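Local coordinates for H subunit of photosynthetic reaction center complex (Rhodopseudomonas palustris, PDB 6Z5S), which probably caps the cytoplasmic face of the photosynthetic reaction centre as its H subunit, thought to support proton delivery toward the secondary quinone, at residues Gly36-Ala41 against Arg48-Gly53; Val83-Ala88 against Asp105-Gly110. One frame throughout, in Å; residues are numbered along the deposited sequence.

Interaction 1: Gly36-Ala41 against Arg48-Gly53; sequences GYPLVA and RLAKIG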
loop_
_atom_site.group_PDB
_atom_site.type_symbol
_atom_site.label_atom_id
_atom_site.label_comp_id
_atom_site.label_asym_id
_atom_site.label_seq_id
_atom_site.Cartn_x
_atom_site.Cartn_y
_atom_site.Cartn_z
ATOM N N GLY D 36 0.637 -1.364 -28.484
ATOM C CA GLY D 36 2.010 -1.137 -28.877
ATOM C C GLY D 36 2.742 -2.341 -29.406
ATOM O O GLY D 36 3.971 -2.375 -29.343
ATOM N N TYR D 37 2.033 -3.331 -29.931
ATOM C CA TYR D 37 2.658 -4.545 -30.424
ATOM C C TYR D 37 2.021 -4.941 -31.744
ATOM O O TYR D 37 0.836 -4.671 -31.965
ATOM C CB TYR D 37 2.529 -5.690 -29.413
ATOM C CG TYR D 37 3.505 -5.562 -28.281
ATOM C CD1 TYR D 37 3.189 -4.825 -27.155
ATOM C CD2 TYR D 37 4.749 -6.154 -28.348
ATOM C CE1 TYR D 37 4.078 -4.691 -26.127
ATOM C CE2 TYR D 37 5.646 -6.029 -27.320
ATOM C CZ TYR D 37 5.307 -5.294 -26.213
ATOM O OH TYR D 37 6.201 -5.168 -25.181
ATOM N N PRO D 38 2.778 -5.582 -32.642
ATOM C CA PRO D 38 4.172 -6.015 -32.516
ATOM C C PRO D 38 5.169 -4.872 -32.496
ATOM O O PRO D 38 4.831 -3.748 -32.838
ATOM C CB PRO D 38 4.384 -6.878 -33.761
ATOM C CG PRO D 38 3.034 -7.154 -34.287
ATOM C CD PRO D 38 2.213 -5.981 -33.935
ATOM N N LEU D 39 6.393 -5.172 -32.092
ATOM C CA LEU D 39 7.421 -4.157 -31.992
ATOM C C LEU D 39 7.923 -3.762 -33.370
ATOM O O LEU D 39 7.902 -4.552 -34.314
ATOM C CB LEU D 39 8.584 -4.659 -31.145
ATOM C CG LEU D 39 8.262 -4.942 -29.682
ATOM C CD1 LEU D 39 9.485 -5.477 -28.979
ATOM C CD2 LEU D 39 7.759 -3.694 -28.999
ATOM N N VAL D 40 8.383 -2.523 -33.475
ATOM C CA VAL D 40 8.967 -2.009 -34.705
ATOM C C VAL D 40 10.476 -2.182 -34.607
ATOM O O VAL D 40 11.135 -1.501 -33.822
ATOM C CB VAL D 40 8.594 -0.543 -34.933
ATOM C CG1 VAL D 40 9.131 -0.075 -36.261
ATOM C CG2 VAL D 40 7.095 -0.366 -34.865
ATOM N N ALA D 41 11.022 -3.089 -35.407
ATOM C CA ALA D 41 12.459 -3.316 -35.405
ATOM C C ALA D 41 13.191 -2.099 -35.948
ATOM O O ALA D 41 12.726 -1.436 -36.877
ATOM C CB ALA D 41 12.801 -4.550 -36.232
ATOM N N ARG D 48 11.455 -9.277 -41.255
ATOM C CA ARG D 48 10.578 -10.292 -41.827
ATOM C C ARG D 48 9.641 -10.870 -40.777
ATOM O O ARG D 48 8.437 -11.006 -41.017
ATOM C CB ARG D 48 11.404 -11.398 -42.471
ATOM C CG ARG D 48 10.553 -12.477 -43.086
ATOM C CD ARG D 48 11.381 -13.519 -43.774
ATOM N NE ARG D 48 10.673 -14.787 -43.810
ATOM C CZ ARG D 48 11.251 -15.956 -44.038
ATOM N NH1 ARG D 48 10.524 -17.059 -44.048
ATOM N NH2 ARG D 48 12.556 -16.022 -44.252
ATOM N N LEU D 49 10.170 -11.231 -39.617
ATOM C CA LEU D 49 9.366 -11.792 -38.542
ATOM C C LEU D 49 9.140 -10.748 -37.461
ATOM O O LEU D 49 10.014 -9.922 -37.187
ATOM C CB LEU D 49 10.037 -13.022 -37.937
ATOM C CG LEU D 49 10.421 -14.132 -38.905
ATOM C CD1 LEU D 49 10.889 -15.345 -38.138
ATOM C CD2 LEU D 49 9.242 -14.479 -39.781
ATOM N N ALA D 50 7.973 -10.806 -36.834
ATOM C CA ALA D 50 7.610 -9.812 -35.839
ATOM C C ALA D 50 8.369 -10.030 -34.535
ATOM O O ALA D 50 8.694 -11.156 -34.157
ATOM C CB ALA D 50 6.106 -9.855 -35.577
ATOM N N LYS D 51 8.650 -8.929 -33.849
ATOM C CA LYS D 51 9.206 -8.958 -32.504
ATOM C C LYS D 51 8.070 -8.751 -31.517
ATOM O O LYS D 51 7.342 -7.760 -31.608
ATOM C CB LYS D 51 10.268 -7.878 -32.321
ATOM C CG LYS D 51 11.443 -8.006 -33.241
ATOM C CD LYS D 51 12.608 -7.186 -32.739
ATOM C CE LYS D 51 12.975 -7.583 -31.334
ATOM N NZ LYS D 51 14.445 -7.627 -31.148
ATOM N N ILE D 52 7.902 -9.689 -30.593
ATOM C CA ILE D 52 6.786 -9.596 -29.662
ATOM C C ILE D 52 7.242 -9.665 -28.208
ATOM O O ILE D 52 6.759 -8.901 -27.369
ATOM C CB ILE D 52 5.729 -10.664 -29.981
ATOM C CG1 ILE D 52 6.362 -12.033 -30.153
ATOM C CG2 ILE D 52 5.004 -10.303 -31.254
ATOM C CD1 ILE D 52 5.357 -13.097 -30.453
ATOM N N GLY D 53 8.146 -10.576 -27.887
ATOM C CA GLY D 53 8.575 -10.788 -26.520
ATOM C C GLY D 53 8.125 -12.137 -25.991
ATOM O O GLY D 53 7.350 -12.860 -26.615
#
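L39 and K51 lie opposite one another where two irregular backbones, extended around these residues, run side by side, and L39 N donates a nearly straight bond (168°) to K51 O at 2.8 Å, the only hydrogen bond between 36-41 and 48-53. Beside this bond the two side chains cross obliquely: L39 CB meets K51 CB at 3.8 Å. K51 CD, placed by an extended chi2 (-163°), lies 4.4 Å from A41 CB, and the chain bends only beyond it, at chi3 and chi4. A cis peptide joins Y37 to P38, whose CB packs against A50 CB (3.9 Å) and more loosely against I52 CG2 (4.3 Å). The Y37 ring has K51 O at its edge, near its plane, while CD2 and CE2 lie beside the carbonyl oxygen of I52, which also accepts a bond from K33 NZ. Outside the two segments, K51 NZ forms salt bridges to bound cardiolipin, and I52 N and G53 N hydrogen-bond cardiolipin as well. This lipid-binding pairing belongs to the loop that follows helix 9-31 and precedes strand 61-64; Y37 and I52 both rest on P57, further along that loop, and another protein chain packs on Y37, L39 and K51.

Interaction 2: Val83-Ala88 against Asp105-Gly110; sequences VALTPA and DGVGPG
In V107, chi1 of -60° sets CG1 anti to the carbonyl carbon, and in L85 chi1 of -81° sets CG likewise, beside the backbone N; with these settings the two branched side chains meet, L85 CG lying 3.9 Å from V107 CG1. The two side chains lie alongside one another, running opposite ways, and L85 CD1 also reaches the same methyl. V83 approaches V107 CG1 too, its CB 4.1 Å away, so that V107 CG1 is met by V83, L85 and the carbonyl oxygen of A84. Between V83 and L85 the chain makes an inverse gamma turn centred on A84, with a weak bond from L85 N to V83 O. The turn presents A84 CB to the carboxylate of D105: OD2 is 3.5 Å and CG 3.6 Å from that methyl, while D105 CB lies 3.9 Å from it. No hydrogen bond crosses the contact, which rests on van der Waals packing alone. On the 105-110 side, G106 leaves the helical conformation with positive phi, and its carbonyl and that of D105 are both held by the guanidinium of R80. Farther on, G110 N bonds V107 O at 3.0 Å. The contact thus joins the end of helix 102-105 and the loop after it to the start of strand 85-87. That strand pairs antiparallel with strand 96-98, whose F96 and P98 touch L85 and V107 respectively, and P109 packs against helix 229-245.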
loop_
_atom_site.group_PDB
_atom_site.type_symbol
_atom_site.label_atom_id
_atom_site.label_comp_id
_atom_site.label_asym_id
_atom_site.label_seq_id
_atom_site.Cartn_x
_atom_site.Cartn_y
_atom_site.Cartn_z
ATOM N N VAL D 83 5.989 9.462 -39.640
ATOM C CA VAL D 83 5.895 10.877 -39.334
ATOM C C VAL D 83 7.117 11.581 -39.912
ATOM O O VAL D 83 7.956 10.971 -40.570
ATOM C CB VAL D 83 5.769 11.139 -37.821
ATOM C CG1 VAL D 83 4.462 10.592 -37.300
ATOM C CG2 VAL D 83 6.919 10.500 -37.089
ATOM N N ALA D 84 7.207 12.885 -39.656
ATOM C CA ALA D 84 8.250 13.727 -40.243
ATOM C C ALA D 84 9.483 13.698 -39.348
ATOM O O ALA D 84 9.779 14.636 -38.608
ATOM C CB ALA D 84 7.736 15.145 -40.441
ATOM N N LEU D 85 10.224 12.599 -39.437
ATOM C CA LEU D 85 11.394 12.389 -38.602
ATOM C C LEU D 85 12.471 11.686 -39.408
ATOM O O LEU D 85 12.177 10.885 -40.294
ATOM C CB LEU D 85 11.053 11.559 -37.363
ATOM C CG LEU D 85 10.423 12.294 -36.188
ATOM C CD1 LEU D 85 9.905 11.301 -35.193
ATOM C CD2 LEU D 85 11.437 13.197 -35.542
ATOM N N THR D 86 13.725 11.990 -39.089
ATOM C CA THR D 86 14.820 11.294 -39.738
ATOM C C THR D 86 15.864 10.884 -38.710
ATOM O O THR D 86 16.164 11.647 -37.791
ATOM C CB THR D 86 15.464 12.156 -40.832
ATOM O OG1 THR D 86 16.477 11.396 -41.497
ATOM C CG2 THR D 86 16.072 13.422 -40.259
ATOM N N PRO D 87 16.413 9.680 -38.822
ATOM C CA PRO D 87 17.362 9.213 -37.807
ATOM C C PRO D 87 18.611 10.077 -37.767
ATOM O O PRO D 87 19.223 10.364 -38.795
ATOM C CB PRO D 87 17.672 7.779 -38.244
ATOM C CG PRO D 87 17.222 7.689 -39.642
ATOM C CD PRO D 87 16.095 8.635 -39.802
ATOM N N ALA D 88 18.978 10.497 -36.560
ATOM C CA ALA D 88 20.178 11.294 -36.360
ATOM C C ALA D 88 21.454 10.495 -36.560
ATOM O O ALA D 88 22.538 11.082 -36.534
ATOM C CB ALA D 88 20.175 11.901 -34.961
ATOM N N ASP D 105 4.183 19.046 -37.396
ATOM C CA ASP D 105 4.353 17.626 -37.672
ATOM C C ASP D 105 3.749 16.764 -36.578
ATOM O O ASP D 105 3.261 15.662 -36.856
ATOM C CB ASP D 105 5.831 17.297 -37.828
ATOM C CG ASP D 105 6.516 18.175 -38.843
ATOM O OD1 ASP D 105 5.809 18.841 -39.624
ATOM O OD2 ASP D 105 7.762 18.208 -38.850
ATOM N N GLY D 106 3.767 17.238 -35.339
ATOM C CA GLY D 106 3.346 16.410 -34.234
ATOM C C GLY D 106 4.359 15.327 -33.944
ATOM O O GLY D 106 4.053 14.137 -34.039
ATOM N N VAL D 107 5.581 15.730 -33.603
ATOM C CA VAL D 107 6.655 14.802 -33.290
ATOM C C VAL D 107 7.267 15.199 -31.957
ATOM O O VAL D 107 7.171 16.345 -31.518
ATOM C CB VAL D 107 7.737 14.764 -34.387
ATOM C CG1 VAL D 107 7.133 14.337 -35.700
ATOM C CG2 VAL D 107 8.400 16.109 -34.519
ATOM N N GLY D 108 7.897 14.226 -31.311
ATOM C CA GLY D 108 8.528 14.445 -30.033
ATOM C C GLY D 108 7.525 14.746 -28.946
ATOM O O GLY D 108 6.446 14.155 -28.887
ATOM N N PRO D 109 7.868 15.676 -28.053
ATOM C CA PRO D 109 6.887 16.143 -27.065
ATOM C C PRO D 109 5.637 16.729 -27.687
ATOM O O PRO D 109 4.645 16.916 -26.975
ATOM C CB PRO D 109 7.660 17.206 -26.281
ATOM C CG PRO D 109 9.066 16.848 -26.467
ATOM C CD PRO D 109 9.191 16.273 -27.831
ATOM N N GLY D 110 5.646 17.023 -28.981
ATOM C CA GLY D 110 4.482 17.522 -29.674
ATOM C C GLY D 110 3.683 16.479 -30.412
ATOM O O GLY D 110 2.826 16.841 -31.225
#

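How the interactions relate
From the N terminus, helix 9-31, most of which is predicted to span the membrane, leads into the loop in which interaction 1 brings together two segments separated by six residues. The chain then passes through strands 61-64 and 70-73 before interaction 2 opens. That second contact closes a longer excursion of sixteen residues, which takes in strand 96-98 and nearly all of helix 102-105. The two contacts follow one another in series, neither nested nor crossed, with centres about 21 Å apart and nearest atoms about 11 Å apart. Interaction 1 lies in the cardiolipin-binding part of the loop after the membrane helix, whereas interaction 2 joins the small two-stranded sheet to a region beside the C-terminal helix 229-245.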